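PDB 4AIP: Fe-regulated protein B from Neisseria meningitidis, which transports iron across the meningococcal outer membrane as a TonB-dependent transporter and is thought to act in siderophore uptake. Local coordinates for residues B[141-146]-B[269-274]; B[87-90]-B[94-97]. One frame throughout, in Å; residues are numbered along the deposited sequence.

Contact 1 of 2, residues B[141-146]-B[269-274]; sequences PALVKV and SHMKDQ. With N8E (3,6,9,12,15-pentaoxatricosan-1-ol), chain F.
Met271 and Asp273 reach from strand 264-276 to a single methyl group, CD1 of Leu143, which arrives from the turn leading into strand 144-151. His270, one residue before Met271, sits on the other side of the strand, and its first torsion (chi1 178°) carries the imidazole out from the strand to the alkyl chain of a bound detergent molecule, N8E. There CD2 of His270 lies 3.3 Å from C05 of the detergent, near the ring plane; ND1 is hydrogen-bonded to Thr311 on the adjoining strand. Met271 turns back to the interior, and its SD lies 3.5 Å from Leu143 CD1, the two side chains crossing at about a right angle. This is the plug-to-wall packing of a TonB-dependent transporter: strand 264-276 is a stave of the beta-barrel, and residues 141-146 belong to the plug domain that fills it. Lys272 again lies on the detergent side, its CE 3.8 Å from C02 of N8E, with Val199 and Asp222 of a second subunit packing on His270 and Lys272 respectively. Asp273 then brings OD2 to 3.4 Å from Leu143 CD1, a van der Waals touch. The same OD2 accepts a hydrogen bond from the backbone N of Asp140, just ahead of the turn.

Contact 2 of 2, residues B[87-90]-B[94-97]; sequences ELLK and SIDF
Leu89 meets Phe97 and Ile95 through one methyl group, CD1, and the case illustrates how a side chain just past a helix end can be spent on covering the strand that follows. Leu89 is the first residue after helix 85-88 to leave helical backbone angles. Its CG lies beside the backbone N and anti to the carbonyl carbon (chi1 -42°), which carries the branched end across to the strand. CD1 approaches the Phe97 ring at its edge, close to the ring plane, and its nearest atom is CZ at 4.1 Å. The meeting is thus a methyl against a ring rim, with the two side chains set obliquely. Phe97 has the same kind of first torsion (chi1 -68°), and this turns its ring toward helix 85-88, where Met85 and Arg86 also touch it. Two residues earlier on the same face of the strand, Ile95 extends its CD1 to 4.5 Å from Leu89 CD1, a looser touch. Leu107 of the neighbouring strand 107-109 packs on both Ile95 and Phe97, while Ile71 and Val72 of strand 67-73 pack on Leu89, so the cluster lies within the plug domain. On the other side of the turn Lys90 curls back along the helix end, and its NZ forms a salt bridge of 3.0 Å with Glu87 OE1, on the syn side of the carboxylate and 24° out of its plane. The same ammonium pairs with Asp689 of the barrel. The chemistry divides accordingly: aliphatic and aromatic carbon joins helix end to strand by burial of apolar surface, while charge beside it is paired with acidic groups of both plug and barrel.

Both contacts are buried and apolar at heart, and each turns on one leucine methyl, yet they work at different levels of the fold. Contact 2 is local, joining a helix end to the strand a few residues on, wholly within the plug; contact 1 spans 123 residues and joins the plug to the barrel wall. The difference shows in the partners: across contact 2 the leucine meets only carbon, across contact 1 a sulfur and a carboxylate oxygen, on a barrel strand that also carries bound detergent on its far face. Their centres lie 19 Å apart, but Pro141 CB packs 3.9 Å from Leu88 CD2, directly linking the two.

Contact 1 of 2, residues B[141-146]-B[269-274]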
loop_
_atom_site.group_PDB
_atom_site.type_symbol
_atom_site.label_atom_id
_atom_site.label_comp_id
_atom_site.label_asym_id
_atom_site.label_seq_id
_atom_site.Cartn_x
_atom_site.Cartn_y
_atom_site.Cartn_z
ATOM N N PRO B 141 -1.363 21.064 2.545
ATOM C CA PRO B 141 -0.697 22.183 1.864
ATOM C C PRO B 141 0.363 21.686 0.909
ATOM O O PRO B 141 0.895 22.456 0.067
ATOM C CB PRO B 141 -0.028 22.962 3.018
ATOM C CG PRO B 141 0.087 21.955 4.152
ATOM C CD PRO B 141 -1.144 21.066 3.999
ATOM N N ALA B 142 0.705 20.413 1.038
ATOM C CA ALA B 142 1.690 19.841 0.103
ATOM C C ALA B 142 1.123 19.917 -1.319
ATOM O O ALA B 142 1.858 20.160 -2.251
ATOM C CB ALA B 142 2.038 18.392 0.490
ATOM N N LEU B 143 -0.196 19.775 -1.470
ATOM C CA LEU B 143 -0.836 19.950 -2.791
ATOM C C LEU B 143 -0.837 21.399 -3.345
ATOM O O LEU B 143 -0.984 21.611 -4.576
ATOM C CB LEU B 143 -2.263 19.403 -2.770
ATOM C CG LEU B 143 -2.411 17.952 -2.344
ATOM C CD1 LEU B 143 -3.857 17.644 -1.913
ATOM C CD2 LEU B 143 -1.982 17.027 -3.495
ATOM N N VAL B 144 -0.664 22.397 -2.476
ATOM C CA VAL B 144 -1.146 23.717 -2.865
ATOM C C VAL B 144 -0.051 24.637 -3.331
ATOM O O VAL B 144 1.090 24.446 -2.948
ATOM C CB VAL B 144 -2.090 24.375 -1.758
ATOM C CG1 VAL B 144 -2.945 23.350 -1.118
ATOM C CG2 VAL B 144 -1.318 24.997 -0.675
ATOM N N LYS B 145 -0.370 25.607 -4.187
ATOM C CA LYS B 145 0.625 26.606 -4.554
ATOM C C LYS B 145 0.355 27.956 -3.966
ATOM O O LYS B 145 1.270 28.721 -3.801
ATOM C CB LYS B 145 0.820 26.723 -6.063
ATOM C CG LYS B 145 0.022 27.773 -6.738
ATOM C CD LYS B 145 -0.385 27.338 -8.127
ATOM C CE LYS B 145 -0.897 28.497 -8.956
ATOM N NZ LYS B 145 0.134 29.457 -9.377
ATOM N N VAL B 146 -0.896 28.273 -3.683
ATOM C CA VAL B 146 -1.262 29.505 -3.001
ATOM C C VAL B 146 -2.454 29.254 -2.086
ATOM O O VAL B 146 -3.304 28.372 -2.351
ATOM C CB VAL B 146 -1.635 30.642 -3.983
ATOM C CG1 VAL B 146 -0.392 31.305 -4.532
ATOM C CG2 VAL B 146 -2.422 30.163 -5.153
ATOM N N SER B 269 -7.052 17.641 -14.070
ATOM C CA SER B 269 -6.451 17.556 -12.775
ATOM C C SER B 269 -7.134 16.448 -11.964
ATOM O O SER B 269 -8.373 16.375 -12.002
ATOM C CB SER B 269 -6.691 18.920 -12.161
ATOM O OG SER B 269 -6.457 18.947 -10.783
ATOM N N HIS B 270 -6.388 15.572 -11.274
ATOM C CA HIS B 270 -7.039 14.734 -10.272
ATOM C C HIS B 270 -6.271 14.847 -8.984
ATOM O O HIS B 270 -5.039 14.697 -9.013
ATOM C CB HIS B 270 -7.186 13.260 -10.672
ATOM C CG HIS B 270 -7.806 12.422 -9.596
ATOM N ND1 HIS B 270 -9.164 12.295 -9.458
ATOM C CD2 HIS B 270 -7.263 11.703 -8.586
ATOM C CE1 HIS B 270 -9.441 11.519 -8.429
ATOM N NE2 HIS B 270 -8.303 11.169 -7.862
ATOM N N MET B 271 -6.976 15.105 -7.880
ATOM C CA MET B 271 -6.326 15.194 -6.614
ATOM C C MET B 271 -6.914 14.214 -5.625
ATOM O O MET B 271 -8.124 13.972 -5.628
ATOM C CB MET B 271 -6.433 16.583 -6.082
ATOM C CG MET B 271 -6.481 16.559 -4.615
ATOM S SD MET B 271 -6.776 18.092 -3.806
ATOM C CE MET B 271 -8.469 18.443 -4.048
ATOM N N LYS B 272 -6.055 13.671 -4.758
ATOM C CA LYS B 272 -6.560 12.861 -3.685
ATOM C C LYS B 272 -5.804 13.228 -2.421
ATOM O O LYS B 272 -4.598 13.406 -2.476
ATOM C CB LYS B 272 -6.429 11.366 -3.996
ATOM C CG LYS B 272 -7.006 10.571 -2.906
ATOM C CD LYS B 272 -6.579 9.138 -2.839
ATOM C CE LYS B 272 -7.322 8.283 -3.763
ATOM N NZ LYS B 272 -7.662 7.061 -3.020
ATOM N N ASP B 273 -6.532 13.266 -1.289
ATOM C CA ASP B 273 -6.007 13.644 0.016
ATOM C C ASP B 273 -6.575 12.623 0.986
ATOM O O ASP B 273 -7.806 12.534 1.159
ATOM C CB ASP B 273 -6.658 14.996 0.360
ATOM C CG ASP B 273 -5.772 15.903 1.249
ATOM O OD1 ASP B 273 -5.284 15.438 2.304
ATOM O OD2 ASP B 273 -5.634 17.097 0.914
ATOM N N GLN B 274 -5.749 11.863 1.668
ATOM C CA GLN B 274 -6.321 10.799 2.486
ATOM C C GLN B 274 -5.698 10.667 3.892
ATOM O O GLN B 274 -4.461 10.718 4.064
ATOM C CB GLN B 274 -6.161 9.503 1.718
ATOM C CG GLN B 274 -6.770 8.373 2.380
ATOM C CD GLN B 274 -6.716 7.144 1.547
ATOM O OE1 GLN B 274 -7.758 6.559 1.244
ATOM N NE2 GLN B 274 -5.527 6.744 1.140
HETATM C C01 N8E F . -5.589 7.227 -7.080
HETATM C C02 N8E F . -5.874 8.701 -7.297
HETATM C C03 N8E F . -4.593 9.520 -7.227
HETATM C C04 N8E F . -3.818 9.566 -8.539
HETATM C C05 N8E F . -4.166 10.759 -9.405
HETATM C C06 N8E F . -4.040 10.423 -10.891
HETATM C C07 N8E F . -5.280 9.830 -11.466
HETATM C C08 N8E F . -5.463 10.082 -12.964
HETATM O O09 N8E F . -5.743 11.450 -13.222
HETATM C C10 N8E F . -5.887 11.835 -14.567
HETATM C C11 N8E F . -5.617 13.327 -14.740
HETATM O O12 N8E F . -4.608 13.495 -15.714
HETATM C C13 N8E F . -3.260 13.733 -15.332
HETATM C C14 N8E F . -2.459 13.576 -16.619
HETATM O O15 N8E F . -1.238 12.871 -16.371
HETATM C C16 N8E F . -0.918 11.878 -17.347
HETATM C C17 N8E F . -0.173 12.519 -18.500
HETATM O O18 N8E F . 1.213 12.551 -18.146
HETATM C C19 N8E F . 1.874 13.785 -18.486
HETATM C C20 N8E F . 2.305 13.956 -19.953
HETATM O O21 N8E F . 2.077 15.307 -20.390
HETATM C C22 N8E F . 3.263 16.090 -20.413
HETATM C C23 N8E F . 3.301 16.697 -21.798
HETATM O O24 N8E F . 4.569 17.342 -22.022
#

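Contact 2 of 2, residues B[87-90]-B[94-97]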
loop_
_atom_site.group_PDB
_atom_site.type_symbol
_atom_site.label_atom_id
_atom_site.label_comp_id
_atom_site.label_asym_id
_atom_site.label_seq_id
_atom_site.Cartn_x
_atom_site.Cartn_y
_atom_site.Cartn_z
ATOM N N GLU B 87 -0.444 24.949 11.041
ATOM C CA GLU B 87 0.839 25.548 11.316
ATOM C C GLU B 87 1.213 26.532 10.211
ATOM O O GLU B 87 1.946 27.515 10.457
ATOM C CB GLU B 87 1.917 24.500 11.596
ATOM C CG GLU B 87 1.664 23.712 12.884
ATOM C CD GLU B 87 2.092 24.504 14.134
ATOM O OE1 GLU B 87 2.867 25.512 13.990
ATOM O OE2 GLU B 87 1.653 24.101 15.266
ATOM N N LEU B 88 0.660 26.330 9.026
ATOM C CA LEU B 88 1.049 27.203 7.947
ATOM C C LEU B 88 0.465 28.634 8.052
ATOM O O LEU B 88 1.157 29.597 7.729
ATOM C CB LEU B 88 0.711 26.544 6.614
ATOM C CG LEU B 88 1.404 27.148 5.408
ATOM C CD1 LEU B 88 2.917 26.928 5.495
ATOM C CD2 LEU B 88 0.859 26.550 4.098
ATOM N N LEU B 89 -0.783 28.746 8.499
ATOM C CA LEU B 89 -1.516 30.023 8.614
ATOM C C LEU B 89 -1.603 30.581 10.093
ATOM O O LEU B 89 -2.512 31.381 10.472
ATOM C CB LEU B 89 -2.927 29.872 8.034
ATOM C CG LEU B 89 -3.135 29.103 6.749
ATOM C CD1 LEU B 89 -4.655 28.882 6.492
ATOM C CD2 LEU B 89 -2.578 29.924 5.607
ATOM N N LYS B 90 -0.658 30.167 10.928
ATOM C CA LYS B 90 -0.675 30.611 12.333
ATOM C C LYS B 90 -0.369 32.092 12.533
ATOM O O LYS B 90 -0.797 32.664 13.557
ATOM C CB LYS B 90 0.207 29.732 13.215
ATOM C CG LYS B 90 1.701 29.856 12.922
ATOM C CD LYS B 90 2.465 28.883 13.794
ATOM C CE LYS B 90 1.830 28.691 15.196
ATOM N NZ LYS B 90 2.785 27.752 15.965
ATOM N N SER B 94 -7.198 36.218 12.477
ATOM C CA SER B 94 -8.651 35.958 12.357
ATOM C C SER B 94 -8.936 34.474 12.091
ATOM O O SER B 94 -10.107 34.042 12.086
ATOM C CB SER B 94 -9.268 36.797 11.219
ATOM O OG SER B 94 -8.559 36.575 9.992
ATOM N N ILE B 95 -7.891 33.698 11.824
ATOM C CA ILE B 95 -8.067 32.247 11.579
ATOM C C ILE B 95 -7.650 31.420 12.749
ATOM O O ILE B 95 -6.573 31.628 13.273
ATOM C CB ILE B 95 -7.261 31.778 10.361
ATOM C CG1 ILE B 95 -7.379 32.819 9.255
ATOM C CG2 ILE B 95 -7.759 30.376 9.895
ATOM C CD1 ILE B 95 -7.219 32.280 7.817
ATOM N N ASP B 96 -8.465 30.430 13.125
ATOM C CA ASP B 96 -8.132 29.663 14.366
ATOM C C ASP B 96 -8.531 28.244 14.142
ATOM O O ASP B 96 -9.588 27.978 13.580
ATOM C CB ASP B 96 -8.853 30.265 15.613
ATOM C CG ASP B 96 -8.359 29.690 16.944
ATOM O OD1 ASP B 96 -7.221 30.016 17.338
ATOM O OD2 ASP B 96 -9.140 28.957 17.609
ATOM N N PHE B 97 -7.662 27.321 14.552
ATOM C CA PHE B 97 -7.888 25.898 14.313
ATOM C C PHE B 97 -7.999 25.169 15.628
ATOM O O PHE B 97 -7.177 25.353 16.481
ATOM C CB PHE B 97 -6.699 25.316 13.621
ATOM C CG PHE B 97 -6.504 25.792 12.241
ATOM C CD1 PHE B 97 -5.874 27.029 12.007
ATOM C CD2 PHE B 97 -6.892 24.977 11.150
ATOM C CE1 PHE B 97 -5.645 27.468 10.695
ATOM C CE2 PHE B 97 -6.669 25.384 9.841
ATOM C CZ PHE B 97 -6.055 26.643 9.601
#